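Local structure of pyruvate formate-lyase 2 (Archaeoglobus fulgidus, 2F3O) at residues Lys15-Ser20 against Asn99-Asp104; Leu307-Asn312 against Asp360-Arg365. The protein is of unknown function but belongs to the glycyl radical enzymes, alongside pyruvate formate-lyase and glycerol dehydratase, and probably acts as a lyase. All coordinates share one frame; numbering follows the deposited sequence.

In the fold
Both contacts lie in the pyruvate formate lyase-like part of the chain, one after the other. Interaction 1 closes at Asp-104, just before helix 105-119. Interaction 2 pairs the ends of helices 297-310 and 350-362. Their centres are 19 Å apart and their nearest atoms about 7 Å, with no touch. Gln-329 bonds both Asn-99 and Arg-365. The loop after helix 297-310 also meets both: Pro-316 O bonds Asn-99 and Ile-314 O bonds Arg-365. Near the C-terminus, Glu-759 bonds Asn-99 N, and Tyr-756 OH makes a weak bond with Arg-365 N. Together the contacts tie N-terminal segments and two helix ends to the C-terminal end of the chain.

Interaction 1: residues Lys15-Ser20 against Asn99-Asp104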
loop_
_atom_site.group_PDB
_atom_site.type_symbol
_atom_site.label_atom_id
_atom_site.label_comp_id
_atom_site.label_asym_id
_atom_site.label_seq_id
_atom_site.Cartn_x
_atom_site.Cartn_y
_atom_site.Cartn_z
ATOM N N LYS A 15 -6.832 -20.319 -51.802
ATOM C CA LYS A 15 -6.527 -19.316 -52.813
ATOM C C LYS A 15 -5.391 -18.440 -52.294
ATOM O O LYS A 15 -5.186 -18.390 -51.083
ATOM C CB LYS A 15 -7.795 -18.507 -53.161
ATOM C CG LYS A 15 -8.391 -17.629 -52.054
ATOM C CD LYS A 15 -9.834 -17.201 -52.414
ATOM C CE LYS A 15 -10.340 -16.032 -51.561
ATOM N NZ LYS A 15 -9.707 -14.751 -51.991
ATOM N N PRO A 16 -4.620 -17.785 -53.200
ATOM C CA PRO A 16 -3.502 -16.901 -52.790
ATOM C C PRO A 16 -3.878 -15.755 -51.829
ATOM O O PRO A 16 -4.999 -15.241 -51.874
ATOM C CB PRO A 16 -2.985 -16.339 -54.128
ATOM C CG PRO A 16 -4.103 -16.552 -55.094
ATOM C CD PRO A 16 -4.720 -17.847 -54.671
ATOM N N ALA A 17 -2.941 -15.380 -50.959
ATOM C CA ALA A 17 -3.213 -14.408 -49.903
ATOM C C ALA A 17 -3.006 -12.981 -50.369
ATOM O O ALA A 17 -2.220 -12.717 -51.276
ATOM C CB ALA A 17 -2.368 -14.692 -48.687
ATOM N N ARG A 18 -3.717 -12.055 -49.742
ATOM C CA ARG A 18 -3.588 -10.644 -50.083
ATOM C C ARG A 18 -3.073 -9.768 -48.918
ATOM O O ARG A 18 -3.122 -10.153 -47.750
ATOM C CB ARG A 18 -4.926 -10.118 -50.602
ATOM C CG ARG A 18 -5.985 -9.964 -49.538
ATOM C CD ARG A 18 -7.302 -9.574 -50.151
ATOM N NE ARG A 18 -8.252 -9.008 -49.196
ATOM C CZ ARG A 18 -8.408 -7.705 -49.003
ATOM N NH1 ARG A 18 -7.668 -6.840 -49.670
ATOM N NH2 ARG A 18 -9.299 -7.257 -48.145
ATOM N N LEU A 19 -2.553 -8.592 -49.240
ATOM C CA LEU A 19 -2.320 -7.597 -48.219
ATOM C C LEU A 19 -3.623 -6.819 -47.986
ATOM O O LEU A 19 -4.049 -6.036 -48.831
ATOM C CB LEU A 19 -1.211 -6.661 -48.645
ATOM C CG LEU A 19 -0.871 -5.718 -47.509
ATOM C CD1 LEU A 19 -0.218 -6.507 -46.382
ATOM C CD2 LEU A 19 0.027 -4.609 -47.992
ATOM N N SER A 20 -4.260 -7.067 -46.843
ATOM C CA SER A 20 -5.541 -6.437 -46.497
ATOM C C SER A 20 -5.366 -5.049 -45.878
ATOM O O SER A 20 -4.374 -4.770 -45.222
ATOM C CB SER A 20 -6.349 -7.333 -45.568
ATOM O OG SER A 20 -7.433 -6.624 -45.023
ATOM N N ASN A 99 5.537 -16.400 -48.404
ATOM C CA ASN A 99 4.474 -15.533 -47.870
ATOM C C ASN A 99 4.142 -14.353 -48.782
ATOM O O ASN A 99 4.184 -13.187 -48.379
ATOM C CB ASN A 99 4.813 -15.073 -46.448
ATOM C CG ASN A 99 3.607 -14.578 -45.679
ATOM O OD1 ASN A 99 2.532 -15.176 -45.718
ATOM N ND2 ASN A 99 3.787 -13.480 -44.964
ATOM N N ARG A 100 3.846 -14.687 -50.032
ATOM C CA ARG A 100 3.476 -13.706 -51.037
ATOM C C ARG A 100 2.092 -13.129 -50.756
ATOM O O ARG A 100 1.180 -13.833 -50.334
ATOM C CB ARG A 100 3.547 -14.316 -52.447
ATOM C CG ARG A 100 2.738 -15.610 -52.648
ATOM C CD ARG A 100 2.977 -16.207 -54.032
ATOM N NE ARG A 100 4.278 -15.797 -54.566
ATOM C CZ ARG A 100 4.655 -15.963 -55.834
ATOM N NH1 ARG A 100 3.834 -16.543 -56.711
ATOM N NH2 ARG A 100 5.854 -15.544 -56.228
ATOM N N LEU A 101 1.959 -11.828 -50.961
ATOM C CA LEU A 101 0.712 -11.130 -50.703
ATOM C C LEU A 101 0.409 -10.264 -51.906
ATOM O O LEU A 101 1.224 -9.424 -52.275
ATOM C CB LEU A 101 0.851 -10.245 -49.457
ATOM C CG LEU A 101 1.210 -10.882 -48.106
ATOM C CD1 LEU A 101 1.726 -9.860 -47.092
ATOM C CD2 LEU A 101 0.013 -11.636 -47.565
ATOM N N MET A 102 -0.743 -10.467 -52.534
ATOM C CA MET A 102 -1.112 -9.617 -53.653
ATOM C C MET A 102 -1.454 -8.260 -53.076
ATOM O O MET A 102 -2.113 -8.172 -52.046
ATOM C CB MET A 102 -2.325 -10.159 -54.406
ATOM C CG MET A 102 -2.358 -11.656 -54.587
ATOM S SD MET A 102 -3.965 -12.229 -55.195
ATOM C CE MET A 102 -5.155 -11.179 -54.329
ATOM N N VAL A 103 -0.989 -7.199 -53.715
ATOM C CA VAL A 103 -1.356 -5.869 -53.270
ATOM C C VAL A 103 -2.132 -5.145 -54.363
ATOM O O VAL A 103 -1.658 -5.019 -55.486
ATOM C CB VAL A 103 -0.120 -5.066 -52.763
ATOM C CG1 VAL A 103 1.113 -5.305 -53.637
ATOM C CG2 VAL A 103 -0.435 -3.602 -52.644
ATOM N N ASP A 104 -3.357 -4.734 -54.044
ATOM C CA ASP A 104 -4.164 -3.932 -54.962
ATOM C C ASP A 104 -3.513 -2.556 -55.104
ATOM O O ASP A 104 -3.406 -1.818 -54.131
ATOM C CB ASP A 104 -5.591 -3.787 -54.435
ATOM C CG ASP A 104 -6.421 -2.850 -55.271
ATOM O OD1 ASP A 104 -6.637 -1.697 -54.856
ATOM O OD2 ASP A 104 -6.844 -3.265 -56.359
HETATM O O HOH W 1 -4.745 -4.663 -51.394
#
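Leu-19 and Leu-101 meet through their branch ends, with CD1 of Leu-19 3.9 Å from CD1 of Leu-101. The two side chains cross obliquely. In Leu-19, chi2 (69°) brings CD1 back toward Leu-101, while CD2 lies farther off. The other branch of Leu-101 turns to the backbone opposite: its CD2 is 3.5 Å from Arg-18 O and 4.0 Å from CB of Ala-17. Ala-75 and Ile-86 touch both leucines, and Leu-111 of helix 105-119 also packs on Leu-19. Farther out, the exposed Met-102 lies over the 15-20 segment. Its chain bends at chi3, and its CE comes 3.9 Å from CB of Arg-18. Its sulfur is a looser neighbour of the Pro-16 ring, with SD 4.3 Å from CG.

The backbones meet in a single bridge of parallel type, Arg-18 with Met-102. Met-102 N donates to Ala-17 O at 3.0 Å, in the plane of that carbonyl and on a lone pair. Leu-19 N donates to Met-102 O at 2.9 Å, here tilted 24° from the carbonyl plane. Both bonds are nearly straight. Beyond the bridge, a water takes over. It donates to Leu-19 O and accepts from Asp-104 N, 3.0 Å from the latter. Asp-104 is the N-cap of helix 105-119.

The guanidinium of Arg-18 leads away from the 99-104 segment, to Pro-70 O, Asn-71 O and a salt bridge with Glu-22. Arg-18 is also bonded to the backbone of Pro-73 and Ala-75, as well as bridged to the 99-104 loop. That loop thus adds one parallel-type bridge to the small sheet of strands 18-19 and 74-75: two main-chain bonds fix the pairing, a water continues it, and the leucines pack on one side.

Interaction 2: residues Leu307-Asn312 against Asp360-Arg365; sequences LWIKTN and DRLRLR
Ile-309 and Leu-364 both hold their first branch atom beside the backbone N and anti to the carbonyl carbon, with chi1 -70° to CG1 in Ile-309 and chi1 -59° to CG in Leu-364. The two chains meet at a slant, and Ile-309 CG1 is 3.9 Å from CD1 of Leu-364. The same CG1 also meets Leu-362, 3.8 Å from its CD2, where the side chains cross at about a right angle. That CD2 methyl reaches a second residue as well, lying 3.7 Å from CB of Trp-308. The indole nitrogen of Trp-308 bonds Thr-359, one residue before the 360-365 segment. Leu-9 and Ile-10 of helix 5-11 pack on Ile-309, and Ile-6 packs on Leu-362.

Asn-312 borders this apolar patch. Its side chain crosses that of Leu-364 nearly perpendicularly, with ND2 near CD1, and ND2 gives a weak hydrogen bond to Ile-309 O. The side chains of Asn-312 and Arg-365 pass one another pointing opposite ways, their flat groups 71° apart. No direct hydrogen bond joins the segments. A water does so instead: it donates to Asn-312 O at 2.8 Å and accepts from Arg-365 NH1 at 2.9 Å. A weak bond from this water also reaches Asn-312 OD1. Arg-365, about 8 Å from a bound glycerol, also bonds Ile-314 O through NH1 and Gln-329 O through NH2, and these carbonyls probably offset its buried charge.

Past helix 350-362, Arg-363 takes positive phi and turns back, gripping Asp-360 O with NE and OD1 with NH2, the latter a salt bridge. Helix 350-362 is the crossover between parallel neighbouring strands 334-338 and 368-373. The turn at its end thus belongs to a beta-alpha-beta unit, as in the barrel core of glycyl radical enzymes.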
loop_
_atom_site.group_PDB
_atom_site.type_symbol
_atom_site.label_atom_id
_atom_site.label_comp_id
_atom_site.label_asym_id
_atom_site.label_seq_id
_atom_site.Cartn_x
_atom_site.Cartn_y
_atom_site.Cartn_z
ATOM N N LEU A 307 -14.692 -23.490 -37.240
ATOM C CA LEU A 307 -13.816 -22.689 -36.383
ATOM C C LEU A 307 -12.332 -22.900 -36.735
ATOM O O LEU A 307 -11.609 -21.928 -36.985
ATOM C CB LEU A 307 -14.060 -23.071 -34.928
ATOM C CG LEU A 307 -13.982 -22.073 -33.770
ATOM C CD1 LEU A 307 -13.760 -22.867 -32.501
ATOM C CD2 LEU A 307 -12.882 -21.080 -33.927
ATOM N N TRP A 308 -11.900 -24.165 -36.752
ATOM C CA TRP A 308 -10.529 -24.505 -37.099
ATOM C C TRP A 308 -10.157 -23.882 -38.424
ATOM O O TRP A 308 -9.128 -23.216 -38.527
ATOM C CB TRP A 308 -10.364 -26.013 -37.205
ATOM C CG TRP A 308 -9.786 -26.753 -36.012
ATOM C CD1 TRP A 308 -8.746 -27.641 -36.037
ATOM C CD2 TRP A 308 -10.242 -26.720 -34.647
ATOM N NE1 TRP A 308 -8.504 -28.133 -34.776
ATOM C CE2 TRP A 308 -9.417 -27.597 -33.909
ATOM C CE3 TRP A 308 -11.262 -26.032 -33.975
ATOM C CZ2 TRP A 308 -9.577 -27.797 -32.547
ATOM C CZ3 TRP A 308 -11.417 -26.232 -32.618
ATOM C CH2 TRP A 308 -10.583 -27.108 -31.919
ATOM N N ILE A 309 -11.024 -24.066 -39.419
ATOM C CA ILE A 309 -10.782 -23.558 -40.776
ATOM C C ILE A 309 -10.699 -22.028 -40.846
ATOM O O ILE A 309 -9.890 -21.471 -41.605
ATOM C CB ILE A 309 -11.822 -24.124 -41.808
ATOM C CG1 ILE A 309 -11.580 -25.611 -42.045
ATOM C CG2 ILE A 309 -11.742 -23.424 -43.165
ATOM C CD1 ILE A 309 -12.519 -26.233 -43.019
ATOM N N LYS A 310 -11.490 -21.345 -40.024
ATOM C CA LYS A 310 -11.479 -19.889 -40.068
ATOM C C LYS A 310 -10.192 -19.259 -39.565
ATOM O O LYS A 310 -9.789 -18.239 -40.097
ATOM C CB LYS A 310 -12.722 -19.277 -39.423
ATOM C CG LYS A 310 -13.950 -19.429 -40.309
ATOM C CD LYS A 310 -15.056 -18.454 -39.980
ATOM C CE LYS A 310 -14.900 -17.185 -40.786
ATOM N NZ LYS A 310 -16.206 -16.619 -41.209
ATOM N N THR A 311 -9.504 -19.893 -38.612
ATOM C CA THR A 311 -8.215 -19.361 -38.129
ATOM C C THR A 311 -7.089 -19.372 -39.174
ATOM O O THR A 311 -6.001 -18.862 -38.918
ATOM C CB THR A 311 -7.699 -20.071 -36.873
ATOM O OG1 THR A 311 -7.069 -21.296 -37.245
ATOM C CG2 THR A 311 -8.832 -20.348 -35.900
ATOM N N ASN A 312 -7.357 -19.940 -40.348
ATOM C CA ASN A 312 -6.427 -19.900 -41.471
ATOM C C ASN A 312 -6.568 -18.656 -42.338
ATOM O O ASN A 312 -5.844 -18.511 -43.317
ATOM C CB ASN A 312 -6.636 -21.107 -42.366
ATOM C CG ASN A 312 -6.113 -22.370 -41.763
ATOM O OD1 ASN A 312 -4.928 -22.674 -41.872
ATOM N ND2 ASN A 312 -7.005 -23.143 -41.144
ATOM N N ASP A 360 -7.086 -33.918 -37.132
ATOM C CA ASP A 360 -6.481 -34.974 -37.945
ATOM C C ASP A 360 -6.965 -34.913 -39.394
ATOM O O ASP A 360 -6.179 -35.116 -40.339
ATOM C CB ASP A 360 -6.796 -36.359 -37.351
ATOM C CG ASP A 360 -5.816 -37.455 -37.825
ATOM O OD1 ASP A 360 -4.824 -37.129 -38.538
ATOM O OD2 ASP A 360 -6.032 -38.646 -37.461
ATOM N N ARG A 361 -8.258 -34.635 -39.553
ATOM C CA ARG A 361 -8.882 -34.573 -40.860
ATOM C C ARG A 361 -8.372 -33.369 -41.646
ATOM O O ARG A 361 -8.029 -33.490 -42.820
ATOM C CB ARG A 361 -10.411 -34.515 -40.715
ATOM C CG ARG A 361 -11.158 -33.919 -41.928
ATOM C CD ARG A 361 -11.245 -34.883 -43.125
ATOM N NE ARG A 361 -12.166 -34.413 -44.164
ATOM C CZ ARG A 361 -13.498 -34.526 -44.103
ATOM N NH1 ARG A 361 -14.086 -35.090 -43.043
ATOM N NH2 ARG A 361 -14.247 -34.066 -45.109
ATOM N N LEU A 362 -8.299 -32.219 -40.983
ATOM C CA LEU A 362 -8.065 -30.965 -41.673
ATOM C C LEU A 362 -6.642 -30.791 -42.139
ATOM O O LEU A 362 -6.428 -30.331 -43.248
ATOM C CB LEU A 362 -8.474 -29.776 -40.807
ATOM C CG LEU A 362 -9.788 -29.073 -41.169
ATOM C CD1 LEU A 362 -10.690 -29.954 -41.986
ATOM C CD2 LEU A 362 -10.526 -28.557 -39.942
ATOM N N ARG A 363 -5.682 -31.155 -41.295
ATOM C CA ARG A 363 -4.249 -30.982 -41.574
ATOM C C ARG A 363 -3.842 -29.651 -42.178
ATOM O O ARG A 363 -2.997 -29.622 -43.068
ATOM C CB ARG A 363 -3.726 -32.108 -42.452
ATOM C CG ARG A 363 -4.157 -33.421 -41.940
ATOM C CD ARG A 363 -3.268 -34.527 -42.375
ATOM N NE ARG A 363 -3.445 -35.675 -41.496
ATOM C CZ ARG A 363 -2.798 -36.824 -41.648
ATOM N NH1 ARG A 363 -1.940 -36.964 -42.645
ATOM N NH2 ARG A 363 -2.983 -37.810 -40.783
ATOM N N LEU A 364 -4.454 -28.565 -41.705
ATOM C CA LEU A 364 -4.138 -27.225 -42.181
ATOM C C LEU A 364 -3.087 -26.597 -41.283
ATOM O O LEU A 364 -2.820 -27.118 -40.194
ATOM C CB LEU A 364 -5.389 -26.367 -42.176
ATOM C CG LEU A 364 -6.528 -26.904 -43.029
ATOM C CD1 LEU A 364 -7.816 -26.176 -42.692
ATOM C CD2 LEU A 364 -6.189 -26.754 -44.510
ATOM N N ARG A 365 -2.514 -25.470 -41.709
ATOM C CA ARG A 365 -1.472 -24.801 -40.922
ATOM C C ARG A 365 -1.981 -24.242 -39.596
ATOM O O ARG A 365 -1.194 -23.997 -38.678
ATOM C CB ARG A 365 -0.780 -23.689 -41.723
ATOM C CG ARG A 365 -1.673 -22.525 -42.108
ATOM C CD ARG A 365 -0.900 -21.335 -42.722
ATOM N NE ARG A 365 -0.545 -20.278 -41.761
ATOM C CZ ARG A 365 -1.366 -19.308 -41.352
ATOM N NH1 ARG A 365 -2.617 -19.255 -41.781
ATOM N NH2 ARG A 365 -0.947 -18.393 -40.488
HETATM O O HOH W 2 -3.920 -20.343 -44.099
#